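Local coordinates for protein sifA (Salmonella typhimurium, PDB 3CXB), which is a secreted effector that binds host PLEKHM2 and is required for endosomal tubulation and formation of Salmonella-induced filaments in infected cells, at residues Glu108-Thr113 with Phe119-Met124; Asp136-His141 with Leu164-Ala169; Lys198-Ala203 with Gln246-Pro251. All coordinates share one frame; numbering follows the deposited sequence.

How the interactions relate
The three contacts follow one another along the chain without touching; interactions 1 and 3 lie on opposite sides of its centre, with about 40 Å between their own centres. Interaction 1 joins neighbouring strands of the five-stranded sheet and is two-sided, with a buried apolar face under helices and a partly exposed charged one. Interaction 2 is smaller, buried and wholly apolar across its segments: a loop leans on the middle strand of the three-stranded sheet. Interaction 3, a helix beside a loop, lies nearer the surface and is looser, with polar side chains but no hydrogen bond between its segments. Helix 283-303 packs against residues of both interactions 2 and 3.

Interaction 1 (Glu108-Thr113 with Phe119-Met124); sequences ELLRIT and FSCEVM
The side chain of C121 lies between two aliphatic neighbours on the opposite strand: its SG is 3.6 Å from L110 CD1 and 3.9 Å from I112 CG1. CG of L110 is anti to the backbone N (chi1 -179°), and from there the CD1 branch reaches across the strand boundary, coming also within 3.9 Å of V123 CG2. M53 and L54 of helix 42-54 cover this buried face. L109 and M124 run side by side; M124, bent at both inner torsions, brings its CE to 3.8 Å from L109 CD2.

Between the two faces runs the backbone ladder, its strands antiparallel at 172°. R111-E122 and T113-S120 are hydrogen-bonded pairs, L110-V123 and I112-C121 non-hydrogen-bonded ones. E122 N gives a bond of 2.7 Å to R111 O, returned by R111 N to E122 O at 3.0 Å. M124 N adds a further bond to L109 O.

The other face is polar. R111 and E122 lie alongside each other in a salt bridge, E122 OE2 approaching the guanidinium edge near its plane, 3.6 Å from R111 NE, although the flat groups are turned 75° apart. A second salt bridge joins R111 NH2 to E108 OE1 at 3.0 Å, an oxygen that also pairs with R99; E108, R111 and E122 thus form a salt-bridge network. Where L109 and L110 both face I100, a classic beta bulge interrupts the strand as it enters this two-faced beta hairpin, the third and fourth strands of an antiparallel sheet whose order follows the sequence.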
loop_
_atom_site.group_PDB
_atom_site.type_symbol
_atom_site.label_atom_id
_atom_site.label_comp_id
_atom_site.label_asym_id
_atom_site.label_seq_id
_atom_site.Cartn_x
_atom_site.Cartn_y
_atom_site.Cartn_z
ATOM N N GLU A 108 -26.016 1.478 5.927
ATOM C CA GLU A 108 -24.622 1.072 6.020
ATOM C C GLU A 108 -24.262 0.364 7.317
ATOM O O GLU A 108 -24.500 0.878 8.407
ATOM C CB GLU A 108 -23.723 2.291 5.865
ATOM C CG GLU A 108 -23.952 3.069 4.584
ATOM C CD GLU A 108 -23.090 4.306 4.507
ATOM O OE1 GLU A 108 -23.000 4.896 3.413
ATOM O OE2 GLU A 108 -22.507 4.694 5.543
ATOM N N LEU A 109 -23.669 -0.819 7.182
ATOM C CA LEU A 109 -23.245 -1.631 8.318
ATOM C C LEU A 109 -21.903 -1.146 8.889
ATOM O O LEU A 109 -21.689 -1.131 10.113
ATOM C CB LEU A 109 -23.129 -3.092 7.882
ATOM C CG LEU A 109 -24.441 -3.813 7.538
ATOM C CD1 LEU A 109 -24.127 -5.225 7.136
ATOM C CD2 LEU A 109 -25.406 -3.805 8.738
ATOM N N LEU A 110 -21.010 -0.745 7.991
ATOM C CA LEU A 110 -19.692 -0.254 8.362
ATOM C C LEU A 110 -19.293 0.773 7.326
ATOM O O LEU A 110 -19.352 0.520 6.131
ATOM C CB LEU A 110 -18.687 -1.410 8.378
ATOM C CG LEU A 110 -17.232 -1.145 8.775
ATOM C CD1 LEU A 110 -17.168 -0.829 10.260
ATOM C CD2 LEU A 110 -16.376 -2.356 8.457
ATOM N N ARG A 111 -18.888 1.942 7.788
ATOM C CA ARG A 111 -18.512 3.012 6.882
ATOM C C ARG A 111 -17.108 3.503 7.199
ATOM O O ARG A 111 -16.796 3.794 8.344
ATOM C CB ARG A 111 -19.504 4.161 7.045
ATOM C CG ARG A 111 -19.289 5.342 6.116
ATOM C CD ARG A 111 -20.245 6.482 6.479
ATOM N NE ARG A 111 -19.951 7.690 5.713
ATOM C CZ ARG A 111 -20.145 7.805 4.404
ATOM N NH1 ARG A 111 -19.840 8.937 3.779
ATOM N NH2 ARG A 111 -20.667 6.793 3.726
ATOM N N ILE A 112 -16.260 3.599 6.185
ATOM C CA ILE A 112 -14.895 4.078 6.370
ATOM C C ILE A 112 -14.681 5.204 5.389
ATOM O O ILE A 112 -14.816 5.007 4.176
ATOM C CB ILE A 112 -13.845 3.000 6.043
ATOM C CG1 ILE A 112 -13.842 1.900 7.110
ATOM C CG2 ILE A 112 -12.475 3.635 5.954
ATOM C CD1 ILE A 112 -12.974 0.680 6.732
ATOM N N THR A 113 -14.358 6.393 5.883
ATOM C CA THR A 113 -14.121 7.489 4.954
ATOM C C THR A 113 -12.682 7.915 5.134
ATOM O O THR A 113 -12.136 7.823 6.233
ATOM C CB THR A 113 -15.063 8.665 5.230
ATOM O OG1 THR A 113 -14.699 9.270 6.472
ATOM C CG2 THR A 113 -16.523 8.172 5.324
ATOM N N PHE A 119 -9.206 10.163 8.699
ATOM C CA PHE A 119 -9.988 9.043 8.236
ATOM C C PHE A 119 -10.837 8.607 9.415
ATOM O O PHE A 119 -10.395 8.680 10.568
ATOM C CB PHE A 119 -9.075 7.930 7.742
ATOM C CG PHE A 119 -8.035 7.508 8.721
ATOM C CD1 PHE A 119 -8.303 6.508 9.646
ATOM C CD2 PHE A 119 -6.760 8.052 8.671
ATOM C CE1 PHE A 119 -7.306 6.033 10.520
ATOM C CE2 PHE A 119 -5.762 7.590 9.537
ATOM C CZ PHE A 119 -6.046 6.566 10.469
ATOM N N SER A 120 -12.064 8.192 9.140
ATOM C CA SER A 120 -12.967 7.784 10.199
ATOM C C SER A 120 -13.632 6.464 9.898
ATOM O O SER A 120 -13.520 5.933 8.795
ATOM C CB SER A 120 -14.040 8.846 10.389
ATOM O OG SER A 120 -14.588 9.221 9.134
ATOM N N CYS A 121 -14.344 5.940 10.884
ATOM C CA CYS A 121 -15.043 4.690 10.708
ATOM C C CYS A 121 -16.305 4.685 11.543
ATOM O O CYS A 121 -16.270 5.060 12.719
ATOM C CB CYS A 121 -14.159 3.516 11.124
ATOM S SG CYS A 121 -14.940 1.909 10.802
ATOM N N GLU A 122 -17.413 4.265 10.935
ATOM C CA GLU A 122 -18.703 4.168 11.623
ATOM C C GLU A 122 -19.163 2.707 11.686
ATOM O O GLU A 122 -18.906 1.920 10.775
ATOM C CB GLU A 122 -19.753 5.025 10.922
ATOM C CG GLU A 122 -19.487 6.511 11.026
ATOM C CD GLU A 122 -20.454 7.330 10.209
ATOM O OE1 GLU A 122 -21.678 7.297 10.491
ATOM O OE2 GLU A 122 -19.983 8.010 9.272
ATOM N N VAL A 123 -19.824 2.340 12.775
ATOM C CA VAL A 123 -20.294 0.979 12.951
ATOM C C VAL A 123 -21.767 1.033 13.257
ATOM O O VAL A 123 -22.159 1.428 14.357
ATOM C CB VAL A 123 -19.604 0.282 14.128
ATOM C CG1 VAL A 123 -20.212 -1.095 14.322
ATOM C CG2 VAL A 123 -18.106 0.171 13.875
ATOM N N MET A 124 -22.575 0.626 12.279
ATOM C CA MET A 124 -24.032 0.633 12.406
ATOM C C MET A 124 -24.527 2.065 12.479
ATOM O O MET A 124 -25.622 2.327 12.966
ATOM C CB MET A 124 -24.479 -0.132 13.661
ATOM C CG MET A 124 -24.048 -1.611 13.718
ATOM S SD MET A 124 -24.414 -2.537 12.202
ATOM C CE MET A 124 -26.202 -2.235 12.087
#

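Interaction 2 (Asp136-His141 with Leu164-Ala169)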
loop_
_atom_site.group_PDB
_atom_site.type_symbol
_atom_site.label_atom_id
_atom_site.label_comp_id
_atom_site.label_asym_id
_atom_site.label_seq_id
_atom_site.Cartn_x
_atom_site.Cartn_y
_atom_site.Cartn_z
ATOM N N ASP A 136 2.183 12.881 3.738
ATOM C CA ASP A 136 3.111 13.766 3.062
ATOM C C ASP A 136 4.216 12.847 2.626
ATOM O O ASP A 136 5.055 12.442 3.430
ATOM C CB ASP A 136 3.682 14.844 3.981
ATOM C CG ASP A 136 4.685 15.753 3.254
ATOM O OD1 ASP A 136 5.366 16.580 3.901
ATOM O OD2 ASP A 136 4.795 15.643 2.013
ATOM N N ILE A 137 4.204 12.507 1.344
ATOM C CA ILE A 137 5.190 11.596 0.809
ATOM C C ILE A 137 6.564 12.231 0.696
ATOM O O ILE A 137 7.546 11.544 0.437
ATOM C CB ILE A 137 4.732 11.049 -0.563
ATOM C CG1 ILE A 137 4.786 12.158 -1.621
ATOM C CG2 ILE A 137 3.308 10.482 -0.440
ATOM C CD1 ILE A 137 4.524 11.656 -3.035
ATOM N N LEU A 138 6.627 13.542 0.914
ATOM C CA LEU A 138 7.884 14.293 0.836
ATOM C C LEU A 138 8.243 14.726 2.234
ATOM O O LEU A 138 8.397 15.920 2.519
ATOM C CB LEU A 138 7.709 15.526 -0.045
ATOM C CG LEU A 138 7.287 15.259 -1.490
ATOM C CD1 LEU A 138 6.929 16.579 -2.121
ATOM C CD2 LEU A 138 8.403 14.572 -2.268
ATOM N N LYS A 139 8.361 13.736 3.110
ATOM C CA LYS A 139 8.674 13.982 4.503
ATOM C C LYS A 139 10.045 14.627 4.681
ATOM O O LYS A 139 10.199 15.555 5.466
ATOM C CB LYS A 139 8.593 12.669 5.282
ATOM C CG LYS A 139 7.790 12.769 6.576
ATOM C CD LYS A 139 6.335 13.086 6.316
ATOM C CE LYS A 139 5.606 13.289 7.620
ATOM N NZ LYS A 139 4.166 13.590 7.434
ATOM N N SER A 140 11.033 14.143 3.936
ATOM C CA SER A 140 12.386 14.672 4.016
ATOM C C SER A 140 12.515 16.091 3.464
ATOM O O SER A 140 13.607 16.650 3.436
ATOM C CB SER A 140 13.351 13.749 3.276
ATOM O OG SER A 140 12.947 13.560 1.931
ATOM N N HIS A 141 11.407 16.666 3.011
ATOM C CA HIS A 141 11.423 18.023 2.485
ATOM C C HIS A 141 10.459 18.873 3.287
ATOM O O HIS A 141 9.242 18.702 3.209
ATOM C CB HIS A 141 11.033 18.038 1.012
ATOM C CG HIS A 141 11.980 17.281 0.139
ATOM N ND1 HIS A 141 13.322 17.585 0.059
ATOM C CD2 HIS A 141 11.785 16.220 -0.682
ATOM C CE1 HIS A 141 13.912 16.745 -0.773
ATOM N NE2 HIS A 141 13.002 15.907 -1.235
ATOM N N LEU A 164 -1.705 12.640 -8.128
ATOM C CA LEU A 164 -0.664 13.147 -7.239
ATOM C C LEU A 164 -0.885 14.623 -6.909
ATOM O O LEU A 164 -0.991 15.452 -7.806
ATOM C CB LEU A 164 0.704 12.967 -7.899
ATOM C CG LEU A 164 1.981 13.471 -7.217
ATOM C CD1 LEU A 164 1.933 14.965 -7.100
ATOM C CD2 LEU A 164 2.140 12.853 -5.835
ATOM N N CYS A 165 -0.944 14.955 -5.626
ATOM C CA CYS A 165 -1.138 16.345 -5.233
ATOM C C CYS A 165 0.116 16.964 -4.616
ATOM O O CYS A 165 0.617 16.493 -3.599
ATOM C CB CYS A 165 -2.299 16.465 -4.249
ATOM S SG CYS A 165 -3.937 16.093 -4.937
ATOM N N LEU A 166 0.613 18.020 -5.250
ATOM C CA LEU A 166 1.800 18.724 -4.785
ATOM C C LEU A 166 1.432 20.112 -4.288
ATOM O O LEU A 166 0.458 20.713 -4.743
ATOM C CB LEU A 166 2.808 18.880 -5.918
ATOM C CG LEU A 166 3.501 17.646 -6.484
ATOM C CD1 LEU A 166 4.317 18.063 -7.707
ATOM C CD2 LEU A 166 4.385 17.014 -5.422
ATOM N N ASN A 167 2.230 20.623 -3.358
ATOM C CA ASN A 167 2.001 21.947 -2.805
ATOM C C ASN A 167 3.343 22.639 -2.553
ATOM O O ASN A 167 3.863 22.629 -1.439
ATOM C CB ASN A 167 1.210 21.838 -1.504
ATOM C CG ASN A 167 0.593 23.157 -1.092
ATOM O OD1 ASN A 167 1.284 24.172 -0.971
ATOM N ND2 ASN A 167 -0.717 23.153 -0.876
ATOM N N PRO A 168 3.925 23.246 -3.599
ATOM C CA PRO A 168 5.209 23.936 -3.466
ATOM C C PRO A 168 5.086 25.201 -2.629
ATOM O O PRO A 168 3.983 25.603 -2.256
ATOM C CB PRO A 168 5.585 24.234 -4.914
ATOM C CG PRO A 168 4.256 24.477 -5.548
ATOM C CD PRO A 168 3.416 23.352 -4.978
ATOM N N ALA A 169 6.225 25.821 -2.339
ATOM C CA ALA A 169 6.254 27.050 -1.554
ATOM C C ALA A 169 6.528 28.230 -2.478
ATOM O O ALA A 169 7.649 28.736 -2.540
ATOM C CB ALA A 169 7.335 26.957 -0.479
#
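L164 meets I137 through the ends of their side chains, L164 CD2 lying 3.9 Å from I137 CD1, with the two side chains crossing obliquely. I137 carries its CG1 between the backbone N and the carbonyl carbon (chi1 70°) and is extended beyond, so that CD1 is carried out to the leucine. The backbone of L164 is bonded to V176, which places this residue on the middle strand of the three-stranded antiparallel sheet. C165 turns to the other face of that sheet, against M147 and K149, while its backbone pairs with M147.

One residue further on, L166 is again on the side of the loop. Its CD2 branch comes to 4.2 Å from L138 CD1, and here the two side chains cross at about a right angle. I290 of helix 283-303 touches both of these leucines, and A146 also packs on both. The backbone of N167 continues the strand pairing with T145.

The loop has hydrogen bonds of its own. D136 OD2 accepts from L138 N at 3.0 Å, an Asx turn in which the donor stands well above the carboxylate plane. The same oxygen accepts from A146 N, tying the turn to the neighbouring edge strand. A type I beta turn from L138 follows, closed by H141 N bonding to L138 O at 3.1 Å.

Across the contact itself there is no hydrogen bond or charge pair. The Asx turn is consistent with holding L138 in place for it. Its two methyl-to-methyl meetings bury about 100 Å² and rely on dispersion and exclusion of water, so any selectivity probably comes from the fit of the side chains.

Interaction 3 (Lys198-Ala203 with Gln246-Pro251); sequences KAQEKA and QLEIPP
A203 and E248 meet where helix 197-220 passes an irregular loop, the backbones staying well apart: A203 CA and Q246 CA are 6.9 Å from each other, Q200 CA and P251 CA 8.2 Å. The helix is part of the C-terminal helical domain, whose fold resembles that of the SopE guanine nucleotide exchange factors, and E201 is the glutamate that completes the WxxxE signature of this effector family. E201 itself turns from the loop contact to F303 of helix 283-303, and its OE1 makes a weak hydrogen bond to I258 N.

Facing the loop, Q200 and A203 lie about one turn apart on the same flank, and the E248 side chain reaches from the loop to the helix, near both of them. The glutamate is extended beyond CG, with CG beside its own backbone N (chi1 -48°), which sends the carboxylate over to the helix. The E248 side chain also touches T204, next to A203, and A207, one turn further on. Q200 is kinked at chi2 (60°), and its NE2 is engaged by T204 OG1 in a hydrogen bond; toward the loop the same NE2 is merely 4.5 Å from E248 CG and 4.8 Å from P251 CB. H255 packs on Q200 as well.

The bend that returns the loop toward Q200 contains a cis peptide bond before P250. About 150 Å² is buried, and no hydrogen bond joins the segments. Where the carboxylate nears the helix backbone both atoms are acceptors, so the approach probably contributes no attraction: E248 OE1 lies 3.6 Å from A203 O and 4.5 Å from the A203 CB methyl.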
loop_
_atom_site.group_PDB
_atom_site.type_symbol
_atom_site.label_atom_id
_atom_site.label_comp_id
_atom_site.label_asym_id
_atom_site.label_seq_id
_atom_site.Cartn_x
_atom_site.Cartn_y
_atom_site.Cartn_z
ATOM N N LYS A 198 3.495 -10.135 -13.065
ATOM C CA LYS A 198 3.405 -10.040 -11.612
ATOM C C LYS A 198 4.493 -10.845 -10.930
ATOM O O LYS A 198 4.994 -10.461 -9.878
ATOM C CB LYS A 198 2.045 -10.537 -11.126
ATOM C CG LYS A 198 0.882 -9.659 -11.527
ATOM C CD LYS A 198 -0.375 -10.156 -10.860
ATOM C CE LYS A 198 -1.592 -9.391 -11.312
ATOM N NZ LYS A 198 -2.832 -9.962 -10.698
ATOM N N ALA A 199 4.851 -11.973 -11.527
ATOM C CA ALA A 199 5.880 -12.824 -10.960
ATOM C C ALA A 199 7.239 -12.162 -11.136
ATOM O O ALA A 199 8.136 -12.321 -10.308
ATOM C CB ALA A 199 5.856 -14.184 -11.639
ATOM N N GLN A 200 7.373 -11.403 -12.215
ATOM C CA GLN A 200 8.620 -10.717 -12.514
ATOM C C GLN A 200 8.799 -9.525 -11.589
ATOM O O GLN A 200 9.730 -9.482 -10.784
ATOM C CB GLN A 200 8.619 -10.243 -13.972
ATOM C CG GLN A 200 9.914 -9.570 -14.416
ATOM C CD GLN A 200 11.131 -10.487 -14.302
ATOM O OE1 GLN A 200 11.169 -11.567 -14.894
ATOM N NE2 GLN A 200 12.131 -10.054 -13.539
ATOM N N GLU A 201 7.889 -8.563 -11.716
ATOM C CA GLU A 201 7.902 -7.337 -10.925
ATOM C C GLU A 201 8.051 -7.654 -9.443
ATOM O O GLU A 201 8.832 -7.025 -8.739
ATOM C CB GLU A 201 6.606 -6.559 -11.183
ATOM C CG GLU A 201 6.549 -5.157 -10.602
ATOM C CD GLU A 201 7.633 -4.247 -11.138
ATOM O OE1 GLU A 201 7.846 -4.248 -12.369
ATOM O OE2 GLU A 201 8.265 -3.526 -10.330
ATOM N N LYS A 202 7.313 -8.647 -8.976
ATOM C CA LYS A 202 7.380 -9.022 -7.583
ATOM C C LYS A 202 8.801 -9.359 -7.141
ATOM O O LYS A 202 9.240 -8.913 -6.088
ATOM C CB LYS A 202 6.448 -10.202 -7.314
ATOM C CG LYS A 202 6.376 -10.629 -5.853
ATOM C CD LYS A 202 5.311 -11.692 -5.669
ATOM C CE LYS A 202 5.230 -12.200 -4.235
ATOM N NZ LYS A 202 4.186 -13.266 -4.117
ATOM N N ALA A 203 9.531 -10.136 -7.931
ATOM C CA ALA A 203 10.890 -10.489 -7.539
ATOM C C ALA A 203 11.834 -9.315 -7.734
ATOM O O ALA A 203 12.553 -8.932 -6.815
ATOM C CB ALA A 203 11.381 -11.692 -8.335
ATOM N N GLN A 246 16.098 -15.036 -7.219
ATOM C CA GLN A 246 16.713 -14.108 -8.152
ATOM C C GLN A 246 17.032 -14.779 -9.474
ATOM O O GLN A 246 17.807 -15.733 -9.525
ATOM C CB GLN A 246 17.997 -13.528 -7.550
ATOM C CG GLN A 246 18.581 -12.359 -8.336
ATOM C CD GLN A 246 19.857 -11.803 -7.720
ATOM O OE1 GLN A 246 20.439 -10.842 -8.229
ATOM N NE2 GLN A 246 20.299 -12.406 -6.620
ATOM N N LEU A 247 16.415 -14.277 -10.537
ATOM C CA LEU A 247 16.629 -14.791 -11.885
ATOM C C LEU A 247 16.365 -13.603 -12.799
ATOM O O LEU A 247 15.550 -13.660 -13.720
ATOM C CB LEU A 247 15.656 -15.933 -12.190
ATOM C CG LEU A 247 16.122 -16.972 -13.217
ATOM C CD1 LEU A 247 15.073 -18.062 -13.346
ATOM C CD2 LEU A 247 16.377 -16.311 -14.561
ATOM N N GLU A 248 17.076 -12.518 -12.516
ATOM C CA GLU A 248 16.944 -11.273 -13.249
ATOM C C GLU A 248 18.114 -11.052 -14.204
ATOM O O GLU A 248 18.585 -9.923 -14.363
ATOM C CB GLU A 248 16.864 -10.118 -12.246
ATOM C CG GLU A 248 15.868 -10.371 -11.115
ATOM C CD GLU A 248 16.047 -9.424 -9.941
ATOM O OE1 GLU A 248 15.341 -9.598 -8.927
ATOM O OE2 GLU A 248 16.891 -8.511 -10.031
ATOM N N ILE A 249 18.579 -12.122 -14.841
ATOM C CA ILE A 249 19.703 -12.010 -15.765
ATOM C C ILE A 249 19.421 -12.596 -17.151
ATOM O O ILE A 249 19.647 -13.781 -17.389
ATOM C CB ILE A 249 20.961 -12.698 -15.186
ATOM C CG1 ILE A 249 21.297 -12.107 -13.815
ATOM C CG2 ILE A 249 22.137 -12.505 -16.129
ATOM C CD1 ILE A 249 22.526 -12.714 -13.168
ATOM N N PRO A 250 18.909 -11.772 -18.084
ATOM C CA PRO A 250 18.592 -10.363 -17.861
ATOM C C PRO A 250 17.108 -10.258 -17.541
ATOM O O PRO A 250 16.418 -11.276 -17.431
ATOM C CB PRO A 250 18.931 -9.736 -19.204
ATOM C CG PRO A 250 18.403 -10.762 -20.141
ATOM C CD PRO A 250 18.876 -12.080 -19.526
ATOM N N PRO A 251 16.605 -9.030 -17.357
ATOM C CA PRO A 251 15.185 -8.818 -17.054
ATOM C C PRO A 251 14.405 -8.687 -18.359
ATOM O O PRO A 251 14.111 -7.571 -18.774
ATOM C CB PRO A 251 15.185 -7.497 -16.278
ATOM C CG PRO A 251 16.611 -7.363 -15.770
ATOM C CD PRO A 251 17.401 -7.863 -16.942
#